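PDB 1P9H: invasin from Yersinia enterocolitica, which binds collagen as the trimeric head of the adhesin YadA, promoting bacterial attachment to and invasion of eukaryotic cells. Local coordinates for the interface of chains A and B. Numbering follows the deposited sequence. Chains: chain A/B, Invasin.

Contacts 1 and 2 lie towards opposite ends of the YadA collagen-binding head, the centres of their C-alpha atoms about 49 Å apart along the trimer. They share no residues. Contact 2, near the N-terminal end, packs branched aliphatic side chains from strands 22-24 and 58-60 between the beta-rolls. Contact 1, near the C-terminal end, joins the chains through backbone and amide hydrogen bonds around strand 180-182, ahead of helix 196-204. In these patches, contact 2 is built from aliphatic packing and contact 1 combines hydrogen bonds with the packing of a small methyl, consistent with an elongated head whose subunits run side by side.

Contact 1: the interface of chains A and B. Residues chain A 178-180; chain B 184-187.
B:Ala185 meets A:Arg179 through the backbone: the amide N of B:Ala185 donates to the carbonyl O of A:Arg179 at 2.8 Å. The bond belongs to a parallel beta bridge between the chains, in which A:Arg179 pairs with B:Leu184. It is nearly straight at the hydrogen, 167°, but the donor stands well above the carbonyl plane, 64° out of it, rather than on a lone pair. A second bond comes from a side chain. The terminal amide nitrogen NE2 of A:Gln180 donates to the backbone O of B:Ala186 at 2.9 Å, approaching in the carbonyl plane, although the acceptor is tilted somewhat from the glutamine's own amide plane. Glutamine suits this place because its chain is long enough to reach the main chain of B and ends in an N-H donor for a main-chain acceptor.

The methyl of B:Ala185, the residue with the most surface hidden in this patch, 51 Å², lies between two side chains of A. Its CB is 3.8 Å from CG of A:Gln180 on one side and 3.9 Å from CB of A:Asn178 on the other. Alanine fits here, as a methyl is small enough to pack against A while the two main chains stay within bonding distance. CG of A:Gln180 lies beside its own backbone N (chi1 -71°), and the chain then runs extended to the amide, so that its aliphatic part passes along B:Ala185 before NE2 reaches B:Ala186.

Further out, A:Arg179 serves this contact with its backbone, its guanidinium being directed away from the B segment. The site lies at the C-terminal end of the head, where strand 180-182 follows the beta-roll and the chains cross over one another as they enter the neck, which leads by way of helix 196-204 to the coiled-coil stalk.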
loop_
_atom_site.group_PDB
_atom_site.type_symbol
_atom_site.label_atom_id
_atom_site.label_comp_id
_atom_site.label_asym_id
_atom_site.label_seq_id
_atom_site.Cartn_x
_atom_site.Cartn_y
_atom_site.Cartn_z
ATOM N N ASN A 178 10.106 -3.827 -22.663
ATOM C CA ASN A 178 11.222 -4.249 -21.835
ATOM C C ASN A 178 11.735 -2.945 -21.252
ATOM O O ASN A 178 11.833 -1.940 -21.958
ATOM C CB ASN A 178 12.329 -4.906 -22.661
ATOM C CG ASN A 178 11.895 -6.218 -23.272
ATOM O OD1 ASN A 178 11.236 -7.031 -22.621
ATOM N ND2 ASN A 178 12.268 -6.438 -24.528
ATOM N N ARG A 179 12.050 -2.953 -19.965
ATOM C CA ARG A 179 12.536 -1.750 -19.310
ATOM C C ARG A 179 14.004 -1.859 -18.932
ATOM O O ARG A 179 14.497 -2.940 -18.609
ATOM C CB ARG A 179 11.728 -1.475 -18.038
ATOM C CG ARG A 179 10.256 -1.152 -18.252
ATOM C CD ARG A 179 9.646 -0.699 -16.928
ATOM N NE ARG A 179 8.275 -0.202 -17.043
ATOM C CZ ARG A 179 7.187 -0.967 -17.069
ATOM N NH1 ARG A 179 7.285 -2.288 -16.996
ATOM N NH2 ARG A 179 5.990 -0.400 -17.136
ATOM N N GLN A 180 14.706 -0.734 -18.980
ATOM C CA GLN A 180 16.104 -0.722 -18.582
ATOM C C GLN A 180 16.124 -0.556 -17.069
ATOM O O GLN A 180 15.228 0.066 -16.496
ATOM C CB GLN A 180 16.845 0.463 -19.202
ATOM C CG GLN A 180 17.089 0.364 -20.693
ATOM C CD GLN A 180 17.847 1.565 -21.216
ATOM O OE1 GLN A 180 17.342 2.690 -21.191
ATOM N NE2 GLN A 180 19.071 1.338 -21.682
ATOM N N LEU B 184 14.154 -7.263 -19.250
ATOM C CA LEU B 184 15.153 -6.220 -19.067
ATOM C C LEU B 184 15.713 -5.778 -20.413
ATOM O O LEU B 184 16.247 -6.594 -21.167
ATOM C CB LEU B 184 16.302 -6.750 -18.203
ATOM C CG LEU B 184 17.511 -5.827 -18.024
ATOM C CD1 LEU B 184 17.130 -4.638 -17.152
ATOM C CD2 LEU B 184 18.660 -6.603 -17.388
ATOM N N ALA B 185 15.581 -4.490 -20.715
ATOM C CA ALA B 185 16.112 -3.939 -21.957
ATOM C C ALA B 185 17.608 -3.731 -21.739
ATOM O O ALA B 185 18.041 -3.421 -20.628
ATOM C CB ALA B 185 15.434 -2.611 -22.280
ATOM N N ALA B 186 18.395 -3.897 -22.799
ATOM C CA ALA B 186 19.842 -3.740 -22.700
ATOM C C ALA B 186 20.248 -2.400 -22.098
ATOM O O ALA B 186 19.677 -1.356 -22.423
ATOM C CB ALA B 186 20.478 -3.906 -24.079
ATOM N N GLY B 187 21.240 -2.439 -21.214
ATOM C CA GLY B 187 21.712 -1.219 -20.586
ATOM C C GLY B 187 22.558 -0.391 -21.537
ATOM O O GLY B 187 23.171 -0.927 -22.463
#

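Contact 2: the interface of chains A and B. Residues chain A 22, 24, 60; chain B 24, 60.
The left-handed parallel beta-roll of the YadA head turns one set of short strands towards the trimer interior, and strands 22-24 and 58-60 belong to that set near its N-terminal end. A:Ile60 and B:Ile60 hold the isoleucine place in the S-x-A-I-G sequence typical of YadA head repeats, while A:Val22 and the two Ile24 residues come from the strand that begins the stack. Counted over both chains, the patch hides 79 Å² of protein surface.

A:Ile24 and B:Ile24 reach towards each other tip to tip, their CD1 methyls 3.8 Å apart. In both, CG1 lies beside the backbone N (chi1 -57°) and CD1 continues the extended chain (chi2 174°), which carries the terminal methyl as far as possible from its own strand. The length of isoleucine lets a side chain from each roll meet between the rolls, probably close to the trimer axis.

A:Val22 packs across rather than end to end. Its CG1 methyl lies 4.0 Å from CG2 of B:Ile24 and likewise 4.0 Å from CG2 of B:Ile60, touching the short branches of two isoleucines on neighbouring strands. In B:Ile24 this CG2, anti to the backbone N, is the branch left for A:Val22 while CG1 carries CD1 to A:Ile24. CG1 of A:Val22 is itself anti to the backbone N (chi1 171°), the position that brings this methyl to the pair. Valine suits the place because its short, beta-branched side chain offers one methyl to two partners that it crosses at about a right angle.

Beta-branched residues favour strand backbones, so they serve both the roll and the hydrophobic packing between subunits of this homotrimer. A:Ile60 adds a looser contact, with CD1 4.3 Å from CG2 of B:Ile60.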
loop_
_atom_site.group_PDB
_atom_site.type_symbol
_atom_site.label_atom_id
_atom_site.label_comp_id
_atom_site.label_asym_id
_atom_site.label_seq_id
_atom_site.Cartn_x
_atom_site.Cartn_y
_atom_site.Cartn_z
ATOM N N VAL A 22 -18.912 -1.824 16.652
ATOM C CA VAL A 22 -19.404 -0.570 16.101
ATOM C C VAL A 22 -20.128 -0.915 14.811
ATOM O O VAL A 22 -19.539 -1.483 13.889
ATOM C CB VAL A 22 -18.263 0.420 15.772
ATOM C CG1 VAL A 22 -18.827 1.619 15.003
ATOM C CG2 VAL A 22 -17.590 0.888 17.059
ATOM N N ILE A 24 -22.575 0.969 12.040
ATOM C CA ILE A 24 -23.163 2.223 11.602
ATOM C C ILE A 24 -23.840 2.090 10.248
ATOM O O ILE A 24 -23.181 2.051 9.206
ATOM C CB ILE A 24 -22.097 3.337 11.527
ATOM C CG1 ILE A 24 -21.414 3.489 12.890
ATOM C CG2 ILE A 24 -22.746 4.651 11.110
ATOM C CD1 ILE A 24 -20.254 4.462 12.900
ATOM N N ILE A 60 -19.286 -0.154 8.834
ATOM C CA ILE A 60 -19.829 1.166 8.537
ATOM C C ILE A 60 -20.192 1.302 7.062
ATOM O O ILE A 60 -19.360 1.058 6.189
ATOM C CB ILE A 60 -18.796 2.266 8.888
ATOM C CG1 ILE A 60 -18.405 2.163 10.366
ATOM C CG2 ILE A 60 -19.368 3.651 8.571
ATOM C CD1 ILE A 60 -17.301 3.128 10.768
ATOM N N ILE B 24 -16.208 7.444 18.369
ATOM C CA ILE B 24 -17.287 6.472 18.313
ATOM C C ILE B 24 -16.944 5.199 19.068
ATOM O O ILE B 24 -16.181 4.358 18.588
ATOM C CB ILE B 24 -17.633 6.115 16.851
ATOM C CG1 ILE B 24 -17.991 7.390 16.080
ATOM C CG2 ILE B 24 -18.796 5.131 16.818
ATOM C CD1 ILE B 24 -18.218 7.178 14.599
ATOM N N ILE B 60 -12.483 5.423 16.272
ATOM C CA ILE B 60 -13.649 4.561 16.134
ATOM C C ILE B 60 -13.322 3.115 16.495
ATOM O O ILE B 60 -12.386 2.532 15.951
ATOM C CB ILE B 60 -14.175 4.592 14.677
ATOM C CG1 ILE B 60 -14.516 6.031 14.275
ATOM C CG2 ILE B 60 -15.398 3.682 14.534
ATOM C CD1 ILE B 60 -14.923 6.170 12.818
#